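Local coordinates for protein paenibacillus xanthan lyase (Paenibacillus, PDB 6F2P) that cleaves xanthan, probably by beta-elimination as in other family 8 polysaccharide lyases, and carries several bound calcium ions, at residues N800-D805 and K878-K882; S828-Y834 and S886-M892; Y819-I825 and L893-V899; D805-L811 and S872-K878. All coordinates share one frame; numbering follows the deposited sequence.

Contact 1: N800-D805 and K878-K882; sequences NNAVDD and KTTGK. With CA (calcium ion), chain D.
Thr879 pairs through its backbone with both Asp804 and Asp805. Thr879 N gives a bond to Asp805 O at 2.7 Å, and Asp804 N gives one to Thr879 O, also at 2.7 Å. Residues 802-805 form a type II beta turn, closed by Asp805 N to Ala802 O at 3.2 Å. The Thr879 side chain points toward the loop and lies against the turn. Its CG2, anti to the backbone N, lies 3.5 Å from Ala802 O. Its OG1 accepts from Asn800 ND2 at 3.1 Å; the bond is bent, at 139°. An alanine in place of Thr879 would probably leave the Asn800 amide without this acceptor and open a gap beside Ala802. Lys878 runs alongside Asp804, with Lys878 NZ 4.2 Å from Asp804 OD1, too far for a salt bridge. Asp805 OD2 accepts from Asn801 N and Ala802 N and also binds calcium, together with Asn801 OD1 and Asp780. The loop is therefore held by the metal on one part and by strand 871-882 on another. It joins strand 794-798 to strand 806-813. On its other side strand 871-882 pairs with strand 832-838; Thr880 OG1 bonds Ile833 O there. Tyr889 packs against Val803 and Thr879.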
loop_
_atom_site.group_PDB
_atom_site.type_symbol
_atom_site.label_atom_id
_atom_site.label_comp_id
_atom_site.label_asym_id
_atom_site.label_seq_id
_atom_site.Cartn_x
_atom_site.Cartn_y
_atom_site.Cartn_z
ATOM N N ASN A 800 20.705 11.897 22.507
ATOM C CA ASN A 800 21.798 12.136 21.577
ATOM C C ASN A 800 23.183 11.922 22.179
ATOM O O ASN A 800 23.498 12.483 23.233
ATOM C CB ASN A 800 21.674 13.540 20.987
ATOM C CG ASN A 800 20.344 13.753 20.282
ATOM O OD1 ASN A 800 19.322 13.195 20.688
ATOM N ND2 ASN A 800 20.352 14.549 19.217
ATOM N N ASN A 801 23.985 11.103 21.487
ATOM C CA ASN A 801 25.309 10.650 21.932
ATOM C C ASN A 801 26.423 11.601 21.588
ATOM O O ASN A 801 27.372 11.749 22.347
ATOM C CB ASN A 801 25.699 9.338 21.242
ATOM C CG ASN A 801 24.764 8.212 21.543
ATOM O OD1 ASN A 801 24.272 7.549 20.629
ATOM N ND2 ASN A 801 24.525 7.960 22.827
ATOM N N ALA A 802 26.333 12.200 20.407
ATOM C CA ALA A 802 27.483 12.855 19.809
ATOM C C ALA A 802 27.083 13.968 18.854
ATOM O O ALA A 802 25.907 14.153 18.555
ATOM C CB ALA A 802 28.338 11.826 19.080
ATOM N N VAL A 803 28.079 14.706 18.380
ATOM C CA VAL A 803 27.859 15.788 17.437
ATOM C C VAL A 803 27.203 15.247 16.165
ATOM O O VAL A 803 27.453 14.108 15.772
ATOM C CB VAL A 803 29.190 16.524 17.145
ATOM C CG1 VAL A 803 29.051 17.506 15.999
ATOM C CG2 VAL A 803 29.669 17.229 18.398
ATOM N N ASP A 804 26.324 16.056 15.577
ATOM C CA ASP A 804 25.578 15.721 14.363
ATOM C C ASP A 804 24.390 14.767 14.565
ATOM O O ASP A 804 23.652 14.474 13.621
ATOM C CB ASP A 804 26.511 15.253 13.239
ATOM C CG ASP A 804 27.325 16.389 12.664
ATOM O OD1 ASP A 804 26.853 17.547 12.730
ATOM O OD2 ASP A 804 28.430 16.130 12.148
ATOM N N ASP A 805 24.210 14.292 15.794
ATOM C CA ASP A 805 22.991 13.585 16.157
ATOM C C ASP A 805 21.823 14.559 16.055
ATOM O O ASP A 805 21.952 15.740 16.406
ATOM C CB ASP A 805 23.071 13.056 17.589
ATOM C CG ASP A 805 23.720 11.691 17.680
ATOM O OD1 ASP A 805 23.927 11.038 16.630
ATOM O OD2 ASP A 805 23.999 11.263 18.821
ATOM N N LYS A 878 19.712 19.625 15.828
ATOM C CA LYS A 878 20.953 18.903 15.650
ATOM C C LYS A 878 21.964 19.233 16.739
ATOM O O LYS A 878 22.261 20.406 16.990
ATOM C CB LYS A 878 21.554 19.230 14.285
ATOM C CG LYS A 878 22.889 18.541 14.018
ATOM C CD LYS A 878 23.502 18.983 12.696
ATOM C CE LYS A 878 23.894 20.455 12.723
ATOM N NZ LYS A 878 24.565 20.875 11.461
ATOM N N THR A 879 22.500 18.193 17.377
ATOM C CA THR A 879 23.569 18.361 18.349
ATOM C C THR A 879 24.819 18.894 17.646
ATOM O O THR A 879 25.281 18.310 16.669
ATOM C CB THR A 879 23.900 17.029 19.043
ATOM O OG1 THR A 879 22.732 16.530 19.706
ATOM C CG2 THR A 879 25.011 17.219 20.064
ATOM N N THR A 880 25.349 20.015 18.129
ATOM C CA THR A 880 26.516 20.629 17.500
ATOM C C THR A 880 27.694 20.701 18.460
ATOM O O THR A 880 28.800 21.067 18.060
ATOM C CB THR A 880 26.221 22.053 16.971
ATOM O OG1 THR A 880 25.725 22.873 18.035
ATOM C CG2 THR A 880 25.200 22.017 15.854
ATOM N N GLY A 881 27.458 20.345 19.721
ATOM C CA GLY A 881 28.494 20.407 20.735
ATOM C C GLY A 881 27.929 20.315 22.138
ATOM O O GLY A 881 26.808 19.849 22.326
ATOM N N LYS A 882 28.699 20.755 23.128
ATOM C CA LYS A 882 28.249 20.693 24.519
ATOM C C LYS A 882 29.019 21.631 25.442
ATOM O O LYS A 882 30.209 21.883 25.258
ATOM C CB LYS A 882 28.298 19.254 25.068
ATOM C CG LYS A 882 29.700 18.689 25.272
ATOM C CD LYS A 882 29.683 17.253 25.826
ATOM C CE LYS A 882 29.366 17.209 27.323
ATOM N NZ LYS A 882 30.347 17.963 28.163
HETATM CA CA CA D . 24.211 8.674 18.336
#

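Contact 2: S828-Y834 and S886-M892; sequences STNSGIY and SSGYKLM
Gly832 N bonds Lys890 O at 2.8 Å and Ser887 N bonds Thr829 O at 3.0 Å, joining the two segments around the turns that lead into strands 832-838 and 891-900. Asn830 lies between these two bonds. Its CG stands anti to the backbone N (chi1 -164°), which carries OD1 to within 2.9 Å of Lys890 N. That donor sits above the amide carbonyl plane, 47° out of it. The chain of Lys890 passes obliquely over the same amide, with Lys890 CD 3.5 Å from Asn830 ND2; its NZ goes on to Asn799. Ser886 OG does double duty. It accepts from Ser831 N at 2.9 Å and donates to Gly888 O. The Tyr834 ring carries Leu891 CD2 over one face, 3.7 Å from its centroid. Lys890 O lies at the ring edge, and the Tyr834 hydroxyl makes a weak bond to Tyr889 O. A water gives a proton to Ser831 OG and takes one from Met892 N. Nearby, Ser828 CB rests 3.7 Å from Met892 CG. The polar bonds between the loops use hydroxyls, amides and backbone groups, with no pair of opposite charges. Asn830 OD1 and Ser886 OG take the backbone N-H groups of Lys890 and Ser831. The two loops thus link strands of different sheets without continuous strand pairing.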
loop_
_atom_site.group_PDB
_atom_site.type_symbol
_atom_site.label_atom_id
_atom_site.label_comp_id
_atom_site.label_asym_id
_atom_site.label_seq_id
_atom_site.Cartn_x
_atom_site.Cartn_y
_atom_site.Cartn_z
ATOM N N SER A 828 18.264 20.429 32.604
ATOM C CA SER A 828 18.797 19.087 32.734
ATOM C C SER A 828 20.305 19.216 32.833
ATOM O O SER A 828 20.912 19.995 32.099
ATOM C CB SER A 828 18.404 18.243 31.519
ATOM O OG SER A 828 19.057 16.985 31.501
ATOM N N THR A 829 20.914 18.462 33.741
ATOM C CA THR A 829 22.361 18.527 33.915
ATOM C C THR A 829 23.067 17.959 32.683
ATOM O O THR A 829 24.274 18.137 32.505
ATOM C CB THR A 829 22.816 17.806 35.201
ATOM O OG1 THR A 829 22.230 16.500 35.252
ATOM C CG2 THR A 829 22.377 18.590 36.435
ATOM N N ASN A 830 22.290 17.281 31.839
ATOM C CA ASN A 830 22.755 16.775 30.556
ATOM C C ASN A 830 22.058 17.528 29.431
ATOM O O ASN A 830 21.016 17.092 28.945
ATOM C CB ASN A 830 22.444 15.284 30.446
ATOM C CG ASN A 830 23.215 14.600 29.332
ATOM O OD1 ASN A 830 23.619 15.235 28.355
ATOM N ND2 ASN A 830 23.421 13.291 29.474
ATOM N N SER A 831 22.632 18.665 29.037
ATOM C CA SER A 831 22.078 19.504 27.974
ATOM C C SER A 831 23.161 19.927 26.989
ATOM O O SER A 831 24.086 20.653 27.355
ATOM C CB SER A 831 21.423 20.756 28.564
ATOM O OG SER A 831 20.339 20.428 29.414
ATOM N N GLY A 832 23.039 19.490 25.739
ATOM C CA GLY A 832 24.018 19.837 24.722
ATOM C C GLY A 832 23.788 21.206 24.105
ATOM O O GLY A 832 23.095 22.054 24.675
ATOM N N ILE A 833 24.390 21.423 22.939
ATOM C CA ILE A 833 24.197 22.645 22.163
ATOM C C ILE A 833 23.521 22.285 20.850
ATOM O O ILE A 833 24.041 21.474 20.082
ATOM C CB ILE A 833 25.533 23.336 21.827
ATOM C CG1 ILE A 833 26.280 23.723 23.105
ATOM C CG2 ILE A 833 25.295 24.545 20.936
ATOM C CD1 ILE A 833 27.603 24.382 22.847
ATOM N N TYR A 834 22.367 22.888 20.587
ATOM C CA TYR A 834 21.570 22.502 19.428
ATOM C C TYR A 834 21.443 23.577 18.350
ATOM O O TYR A 834 21.480 24.773 18.639
ATOM C CB TYR A 834 20.201 21.997 19.882
ATOM C CG TYR A 834 20.274 20.608 20.478
ATOM C CD1 TYR A 834 20.616 20.415 21.813
ATOM C CD2 TYR A 834 20.028 19.487 19.696
ATOM C CE1 TYR A 834 20.699 19.142 22.355
ATOM C CE2 TYR A 834 20.111 18.208 20.228
ATOM C CZ TYR A 834 20.448 18.042 21.554
ATOM O OH TYR A 834 20.522 16.772 22.074
ATOM N N SER A 886 28.293 20.119 31.108
ATOM C CA SER A 886 27.194 19.201 30.809
ATOM C C SER A 886 27.623 17.728 30.882
ATOM O O SER A 886 28.758 17.388 30.539
ATOM C CB SER A 886 26.610 19.512 29.433
ATOM O OG SER A 886 25.526 18.651 29.139
ATOM N N SER A 887 26.708 16.871 31.342
ATOM C CA SER A 887 26.923 15.421 31.401
ATOM C C SER A 887 27.229 14.863 30.018
ATOM O O SER A 887 28.032 13.937 29.867
ATOM C CB SER A 887 25.667 14.709 31.919
ATOM O OG SER A 887 25.327 15.083 33.240
ATOM N N GLY A 888 26.559 15.421 29.014
ATOM C CA GLY A 888 26.674 14.946 27.650
ATOM C C GLY A 888 25.956 15.851 26.669
ATOM O O GLY A 888 25.976 17.075 26.803
ATOM N N TYR A 889 25.302 15.244 25.688
ATOM C CA TYR A 889 24.735 15.994 24.578
ATOM C C TYR A 889 23.209 15.955 24.545
ATOM O O TYR A 889 22.596 16.376 23.562
ATOM C CB TYR A 889 25.273 15.452 23.255
ATOM C CG TYR A 889 26.774 15.535 23.090
ATOM C CD1 TYR A 889 27.596 14.465 23.434
ATOM C CD2 TYR A 889 27.372 16.675 22.567
ATOM C CE1 TYR A 889 28.977 14.529 23.264
ATOM C CE2 TYR A 889 28.751 16.753 22.397
ATOM C CZ TYR A 889 29.548 15.679 22.748
ATOM O OH TYR A 889 30.912 15.769 22.578
ATOM N N LYS A 890 22.595 15.458 25.613
ATOM C CA LYS A 890 21.143 15.288 25.626
ATOM C C LYS A 890 20.369 16.601 25.725
ATOM O O LYS A 890 20.940 17.693 25.624
ATOM C CB LYS A 890 20.721 14.311 26.724
ATOM C CG LYS A 890 21.308 12.920 26.529
ATOM C CD LYS A 890 20.802 11.931 27.567
ATOM C CE LYS A 890 21.406 10.555 27.328
ATOM N NZ LYS A 890 20.777 9.526 28.196
ATOM N N LEU A 891 19.060 16.488 25.912
ATOM C CA LEU A 891 18.205 17.662 25.926
ATOM C C LEU A 891 16.825 17.287 26.433
ATOM O O LEU A 891 16.336 16.183 26.170
ATOM C CB LEU A 891 18.104 18.239 24.514
ATOM C CG LEU A 891 17.252 19.481 24.252
ATOM C CD1 LEU A 891 17.849 20.712 24.926
ATOM C CD2 LEU A 891 17.118 19.704 22.753
ATOM N N MET A 892 16.207 18.198 27.176
ATOM C CA MET A 892 14.832 18.021 27.622
ATOM C C MET A 892 13.919 19.015 26.904
ATOM O O MET A 892 13.694 20.129 27.389
ATOM C CB MET A 892 14.727 18.204 29.140
ATOM C CG MET A 892 15.274 17.045 29.958
ATOM S SD MET A 892 14.264 15.554 29.814
ATOM C CE MET A 892 15.480 14.306 30.227
HETATM O O HOH W 1 17.591 19.891 28.523
#

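Contact 3: Y819-I825 and L893-V899; sequences YDVKSRI and LDNFSLV. With CA (calcium ion), chain C.
Arg824 faces both Asp894 and Asn895 at a classic beta bulge in the antiparallel pairing of strands 817-826 and 891-900. Asp894 N bonds Arg824 O at 2.8 Å, the bond from Asn895 N to the same oxygen is weak, and Arg824 N bonds Asn895 O at 3.0 Å. Beyond the bulge the pairing is regular, with Lys822 opposite Ser897 and Asp820 opposite Val899 as hydrogen-bonded pairs. Arg824 has CG anti to the backbone N (chi1 -173°) and stays extended to NE, which takes it alongside Asp894. Its NH1 meets Asp894 OD2 at 3.2 Å in a nearly straight salt bridge. The carboxylate oxygen lies in the guanidinium plane, though the guanidinium and carboxylate planes are 61° apart. NH1 also bonds Asn789 O. A leucine in place of Arg824 would probably leave Asp894 OD2 without its charged mate and Asn789 O without this donor. The face that carries Val821, Ile825, Leu893 and Leu898 is largely apolar. There Val821 CG2 lies 4.0 Å from Leu898 CD2, and Ile825 CD1 lies 3.7 Å from Leu893 CD1. Asp894 OD1 binds calcium at 2.3 Å and Asp894 O binds it at 2.8 Å. Glu769, Glu771, Ser791 and Lys794 complete the site. The carboxylate is thus shared between metal and arginine. The positive charge beside OD2 probably helps to keep the group ionised and turned toward the ion.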
loop_
_atom_site.group_PDB
_atom_site.type_symbol
_atom_site.label_atom_id
_atom_site.label_comp_id
_atom_site.label_asym_id
_atom_site.label_seq_id
_atom_site.Cartn_x
_atom_site.Cartn_y
_atom_site.Cartn_z
ATOM N N TYR A 819 7.319 33.482 11.030
ATOM C CA TYR A 819 7.226 33.313 12.470
ATOM C C TYR A 819 8.595 33.225 13.132
ATOM O O TYR A 819 9.546 32.658 12.586
ATOM C CB TYR A 819 6.399 32.068 12.822
ATOM C CG TYR A 819 4.990 32.086 12.277
ATOM C CD1 TYR A 819 3.976 32.774 12.931
ATOM C CD2 TYR A 819 4.673 31.418 11.104
ATOM C CE1 TYR A 819 2.688 32.795 12.431
ATOM C CE2 TYR A 819 3.386 31.433 10.596
ATOM C CZ TYR A 819 2.400 32.119 11.260
ATOM O OH TYR A 819 1.122 32.129 10.748
ATOM N N ASP A 820 8.681 33.811 14.317
ATOM C CA ASP A 820 9.839 33.652 15.172
ATOM C C ASP A 820 9.694 32.288 15.858
ATOM O O ASP A 820 8.668 32.003 16.481
ATOM C CB ASP A 820 9.853 34.795 16.189
ATOM C CG ASP A 820 11.194 34.977 16.848
ATOM O OD1 ASP A 820 12.203 34.492 16.294
ATOM O OD2 ASP A 820 11.237 35.617 17.922
ATOM N N VAL A 821 10.697 31.426 15.719
ATOM C CA VAL A 821 10.592 30.075 16.265
ATOM C C VAL A 821 11.210 29.947 17.652
ATOM O O VAL A 821 12.414 30.128 17.822
ATOM C CB VAL A 821 11.229 29.036 15.341
ATOM C CG1 VAL A 821 11.102 27.647 15.953
ATOM C CG2 VAL A 821 10.564 29.079 13.983
ATOM N N LYS A 822 10.374 29.629 18.635
ATOM C CA LYS A 822 10.810 29.472 20.018
ATOM C C LYS A 822 10.650 28.028 20.507
ATOM O O LYS A 822 9.779 27.288 20.047
ATOM C CB LYS A 822 10.020 30.415 20.933
ATOM C CG LYS A 822 10.118 31.883 20.554
ATOM C CD LYS A 822 9.499 32.802 21.609
ATOM C CE LYS A 822 9.931 34.248 21.383
ATOM N NZ LYS A 822 9.353 35.215 22.363
ATOM N N SER A 823 11.491 27.626 21.448
ATOM C CA SER A 823 11.332 26.317 22.066
ATOM C C SER A 823 11.466 26.437 23.574
ATOM O O SER A 823 12.279 27.216 24.068
ATOM C CB SER A 823 12.357 25.323 21.515
ATOM O OG SER A 823 13.675 25.704 21.860
ATOM N N ARG A 824 10.648 25.688 24.303
ATOM C CA ARG A 824 10.721 25.682 25.759
ATOM C C ARG A 824 11.520 24.467 26.193
ATOM O O ARG A 824 11.166 23.338 25.869
ATOM C CB ARG A 824 9.327 25.676 26.394
ATOM C CG ARG A 824 9.327 25.827 27.905
ATOM C CD ARG A 824 7.906 25.903 28.457
ATOM N NE ARG A 824 7.835 26.650 29.712
ATOM C CZ ARG A 824 7.643 26.100 30.907
ATOM N NH1 ARG A 824 7.497 24.790 31.026
ATOM N NH2 ARG A 824 7.593 26.865 31.988
ATOM N N ILE A 825 12.609 24.719 26.909
ATOM C CA ILE A 825 13.546 23.684 27.301
ATOM C C ILE A 825 13.540 23.510 28.820
ATOM O O ILE A 825 13.651 24.493 29.560
ATOM C CB ILE A 825 14.979 24.052 26.848
ATOM C CG1 ILE A 825 15.032 24.292 25.328
ATOM C CG2 ILE A 825 15.985 23.006 27.322
ATOM C CD1 ILE A 825 14.450 23.172 24.490
ATOM N N LEU A 893 13.396 18.611 25.749
ATOM C CA LEU A 893 12.548 19.480 24.933
ATOM C C LEU A 893 11.082 19.449 25.381
ATOM O O LEU A 893 10.465 18.385 25.437
ATOM C CB LEU A 893 12.671 19.073 23.463
ATOM C CG LEU A 893 11.854 19.794 22.389
ATOM C CD1 LEU A 893 12.089 21.297 22.416
ATOM C CD2 LEU A 893 12.222 19.220 21.030
ATOM N N ASP A 894 10.523 20.612 25.696
ATOM C CA ASP A 894 9.135 20.672 26.149
ATOM C C ASP A 894 8.194 20.939 24.981
ATOM O O ASP A 894 7.247 20.183 24.764
ATOM C CB ASP A 894 8.949 21.727 27.254
ATOM C CG ASP A 894 7.549 21.692 27.884
ATOM O OD1 ASP A 894 6.752 20.789 27.537
ATOM O OD2 ASP A 894 7.247 22.559 28.738
ATOM N N ASN A 895 8.453 22.012 24.236
ATOM C CA ASN A 895 7.606 22.352 23.094
ATOM C C ASN A 895 8.235 23.345 22.120
ATOM O O ASN A 895 9.357 23.803 22.319
ATOM C CB ASN A 895 6.230 22.853 23.558
ATOM C CG ASN A 895 6.299 24.160 24.341
ATOM O OD1 ASN A 895 7.193 24.981 24.141
ATOM N ND2 ASN A 895 5.335 24.360 25.232
ATOM N N PHE A 896 7.497 23.650 21.058
ATOM C CA PHE A 896 7.826 24.749 20.167
ATOM C C PHE A 896 6.669 25.740 20.207
ATOM O O PHE A 896 5.526 25.361 20.464
ATOM C CB PHE A 896 8.000 24.266 18.727
ATOM C CG PHE A 896 9.226 23.426 18.495
ATOM C CD1 PHE A 896 10.477 24.013 18.420
ATOM C CD2 PHE A 896 9.120 22.054 18.317
ATOM C CE1 PHE A 896 11.604 23.253 18.196
ATOM C CE2 PHE A 896 10.249 21.281 18.085
ATOM C CZ PHE A 896 11.494 21.884 18.029
ATOM N N SER A 897 6.974 27.006 19.961
ATOM C CA SER A 897 5.954 28.007 19.708
ATOM C C SER A 897 6.360 28.761 18.457
ATOM O O SER A 897 7.539 29.016 18.249
ATOM C CB SER A 897 5.847 28.983 20.879
ATOM O OG SER A 897 5.334 28.351 22.035
ATOM N N LEU A 898 5.395 29.103 17.615
ATOM C CA LEU A 898 5.654 30.010 16.504
ATOM C C LEU A 898 4.938 31.316 16.799
ATOM O O LEU A 898 3.713 31.348 16.903
ATOM C CB LEU A 898 5.151 29.438 15.180
ATOM C CG LEU A 898 5.494 27.987 14.862
ATOM C CD1 LEU A 898 5.025 27.652 13.457
ATOM C CD2 LEU A 898 6.973 27.725 15.022
ATOM N N VAL A 899 5.714 32.384 16.942
ATOM C CA VAL A 899 5.193 33.696 17.294
ATOM C C VAL A 899 5.250 34.605 16.073
ATOM O O VAL A 899 6.213 34.552 15.315
ATOM C CB VAL A 899 6.045 34.321 18.406
ATOM C CG1 VAL A 899 5.455 35.648 18.855
ATOM C CG2 VAL A 899 6.168 33.351 19.573
HETATM CA CA CA C . 5.354 19.253 26.637
#

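Contact 4: D805-L811 and S872-K878; sequences DYVEFSL and SYLFRLK. With CA (calcium ion), chain D.
Arg876 lies flat on Tyr806 and grips Glu808. Guanidinium and ring centres are 3.8 Å apart and the planes differ by 3°, a cation-pi stack. Arg876 NE and NH2 both reach Glu808 OE1, at 3.0 Å and 2.8 Å, from the same side of the carboxylate plane. A bend at chi3 (-54°) turns the guanidinium back over the ring. Glu808 OE2 is held in turn by Asn776. On the face that carries Val807, Phe809 and Leu811, Leu811 CD2 sits over the centre of the Phe875 ring, 3.4 Å from its centroid. The backbones hold both sets in register as an antiparallel pair. Phe809 N bonds Phe875 O at 2.8 Å, with similar pairs at Val807-Leu877 and Leu811-Tyr873. At the far end a water joins Ser810 OG and Ser872 OG, and Ser872 OG also meets Thr703. Strands 775-778 and 832-838 flank the pair in a five-stranded sheet. The Phe875 ring projects from this sheet and meets the ring of Phe896 on strand 891-900 of the facing one.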
loop_
_atom_site.group_PDB
_atom_site.type_symbol
_atom_site.label_atom_id
_atom_site.label_comp_id
_atom_site.label_asym_id
_atom_site.label_seq_id
_atom_site.Cartn_x
_atom_site.Cartn_y
_atom_site.Cartn_z
ATOM N N ASP A 805 24.210 14.292 15.794
ATOM C CA ASP A 805 22.991 13.585 16.157
ATOM C C ASP A 805 21.823 14.559 16.055
ATOM O O ASP A 805 21.952 15.740 16.406
ATOM C CB ASP A 805 23.071 13.056 17.589
ATOM C CG ASP A 805 23.720 11.691 17.680
ATOM O OD1 ASP A 805 23.927 11.038 16.630
ATOM O OD2 ASP A 805 23.999 11.263 18.821
ATOM N N TYR A 806 20.684 14.073 15.580
ATOM C CA TYR A 806 19.529 14.944 15.437
ATOM C C TYR A 806 18.220 14.214 15.685
ATOM O O TYR A 806 18.178 12.984 15.728
ATOM C CB TYR A 806 19.515 15.592 14.048
ATOM C CG TYR A 806 19.328 14.606 12.922
ATOM C CD1 TYR A 806 18.058 14.267 12.475
ATOM C CD2 TYR A 806 20.423 14.016 12.303
ATOM C CE1 TYR A 806 17.880 13.361 11.449
ATOM C CE2 TYR A 806 20.256 13.113 11.274
ATOM C CZ TYR A 806 18.981 12.787 10.853
ATOM O OH TYR A 806 18.801 11.889 9.827
ATOM N N VAL A 807 17.161 14.995 15.873
ATOM C CA VAL A 807 15.792 14.497 15.858
ATOM C C VAL A 807 14.988 15.482 15.021
ATOM O O VAL A 807 15.061 16.693 15.235
ATOM C CB VAL A 807 15.179 14.410 17.267
ATOM C CG1 VAL A 807 13.782 13.799 17.203
ATOM C CG2 VAL A 807 16.081 13.619 18.202
ATOM N N GLU A 808 14.250 14.966 14.047
ATOM C CA GLU A 808 13.531 15.813 13.114
ATOM C C GLU A 808 12.031 15.590 13.290
ATOM O O GLU A 808 11.547 14.456 13.189
ATOM C CB GLU A 808 13.982 15.509 11.681
ATOM C CG GLU A 808 13.333 16.365 10.605
ATOM C CD GLU A 808 13.934 16.126 9.230
ATOM O OE1 GLU A 808 14.753 16.964 8.788
ATOM O OE2 GLU A 808 13.590 15.105 8.593
ATOM N N PHE A 809 11.305 16.667 13.579
ATOM C CA PHE A 809 9.872 16.578 13.834
ATOM C C PHE A 809 9.066 17.107 12.652
ATOM O O PHE A 809 9.585 17.846 11.817
ATOM C CB PHE A 809 9.493 17.388 15.072
ATOM C CG PHE A 809 10.253 17.021 16.310
ATOM C CD1 PHE A 809 9.776 16.034 17.162
ATOM C CD2 PHE A 809 11.422 17.691 16.647
ATOM C CE1 PHE A 809 10.464 15.698 18.322
ATOM C CE2 PHE A 809 12.108 17.373 17.808
ATOM C CZ PHE A 809 11.627 16.373 18.647
ATOM N N SER A 810 7.790 16.743 12.597
ATOM C CA SER A 810 6.896 17.321 11.608
ATOM C C SER A 810 5.811 18.134 12.299
ATOM O O SER A 810 5.050 17.613 13.110
ATOM C CB SER A 810 6.268 16.245 10.726
ATOM O OG SER A 810 5.454 16.844 9.733
ATOM N N LEU A 811 5.756 19.421 11.971
ATOM C CA LEU A 811 4.794 20.339 12.563
ATOM C C LEU A 811 3.833 20.836 11.494
ATOM O O LEU A 811 4.246 21.160 10.375
ATOM C CB LEU A 811 5.511 21.534 13.195
ATOM C CG LEU A 811 6.265 21.379 14.523
ATOM C CD1 LEU A 811 7.406 20.356 14.436
ATOM C CD2 LEU A 811 6.791 22.741 14.983
ATOM N N SER A 872 2.840 21.008 6.331
ATOM C CA SER A 872 3.821 20.416 7.225
ATOM C C SER A 872 5.223 20.960 6.960
ATOM O O SER A 872 5.590 21.239 5.816
ATOM C CB SER A 872 3.796 18.892 7.102
ATOM O OG SER A 872 2.538 18.377 7.506
ATOM N N TYR A 873 5.988 21.133 8.034
ATOM C CA TYR A 873 7.380 21.557 7.935
ATOM C C TYR A 873 8.236 20.698 8.854
ATOM O O TYR A 873 7.796 20.298 9.929
ATOM C CB TYR A 873 7.531 23.039 8.295
ATOM C CG TYR A 873 6.970 23.979 7.250
ATOM C CD1 TYR A 873 5.608 24.247 7.186
ATOM C CD2 TYR A 873 7.803 24.598 6.328
ATOM C CE1 TYR A 873 5.092 25.091 6.232
ATOM C CE2 TYR A 873 7.296 25.453 5.369
ATOM C CZ TYR A 873 5.939 25.697 5.327
ATOM O OH TYR A 873 5.428 26.549 4.372
ATOM N N LEU A 874 9.456 20.405 8.429
ATOM C CA LEU A 874 10.337 19.584 9.238
ATOM C C LEU A 874 11.262 20.448 10.099
ATOM O O LEU A 874 12.137 21.153 9.588
ATOM C CB LEU A 874 11.150 18.635 8.359
ATOM C CG LEU A 874 10.362 17.793 7.355
ATOM C CD1 LEU A 874 11.327 17.151 6.358
ATOM C CD2 LEU A 874 9.524 16.741 8.072
ATOM N N PHE A 875 11.047 20.385 11.410
ATOM C CA PHE A 875 11.876 21.087 12.378
ATOM C C PHE A 875 12.916 20.115 12.915
ATOM O O PHE A 875 12.581 19.178 13.643
ATOM C CB PHE A 875 11.024 21.589 13.548
ATOM C CG PHE A 875 10.154 22.779 13.227
ATOM C CD1 PHE A 875 9.201 22.719 12.228
ATOM C CD2 PHE A 875 10.258 23.942 13.974
ATOM C CE1 PHE A 875 8.391 23.808 11.958
ATOM C CE2 PHE A 875 9.457 25.028 13.712
ATOM C CZ PHE A 875 8.520 24.964 12.705
ATOM N N ARG A 876 14.178 20.333 12.562
ATOM C CA ARG A 876 15.258 19.454 13.010
ATOM C C ARG A 876 16.150 20.127 14.052
ATOM O O ARG A 876 16.589 21.269 13.871
ATOM C CB ARG A 876 16.106 19.000 11.820
ATOM C CG ARG A 876 17.407 18.337 12.219
ATOM C CD ARG A 876 18.197 17.878 11.004
ATOM N NE ARG A 876 17.401 17.030 10.122
ATOM C CZ ARG A 876 17.914 16.170 9.244
ATOM N NH1 ARG A 876 19.228 16.032 9.135
ATOM N NH2 ARG A 876 17.111 15.438 8.482
ATOM N N LEU A 877 16.407 19.418 15.146
ATOM C CA LEU A 877 17.329 19.900 16.170
ATOM C C LEU A 877 18.586 19.024 16.204
ATOM O O LEU A 877 18.530 17.839 16.559
ATOM C CB LEU A 877 16.653 19.937 17.541
ATOM C CG LEU A 877 15.660 21.068 17.838
ATOM C CD1 LEU A 877 14.978 20.812 19.155
ATOM C CD2 LEU A 877 16.344 22.435 17.857
ATOM N N LYS A 878 19.712 19.625 15.828
ATOM C CA LYS A 878 20.953 18.903 15.650
ATOM C C LYS A 878 21.964 19.233 16.739
ATOM O O LYS A 878 22.261 20.406 16.990
ATOM C CB LYS A 878 21.554 19.230 14.285
ATOM C CG LYS A 878 22.889 18.541 14.018
ATOM C CD LYS A 878 23.502 18.983 12.696
ATOM C CE LYS A 878 23.894 20.455 12.723
ATOM N NZ LYS A 878 24.565 20.875 11.461
HETATM CA CA CA D . 24.211 8.674 18.336
HETATM O O HOH W 2 3.117 18.134 10.093
#

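Overall arrangement
All four contacts lie in one beta-sandwich built from strands between 768-769 and 891-900, whose two sheets and calcium sites are consistent with a carbohydrate-binding-module-like fold. Contacts 1 and 4 share strand 871-882, Asp805 and one calcium; their centres are about 14 Å apart. Contact 3 belongs to the other sheet and its own calcium site, its centre about 12 Å from that of contact 4. Between them Leu893 and Phe896 touch Leu877, forming part of the core. Contact 2 bridges the sheets at one end, its centre about 9 Å from that of contact 1. Along the chain come 800-811, 819-825, 828-834, 872-882, 886-892 and 893-899. Late strands thus pair with early ones and close the domain.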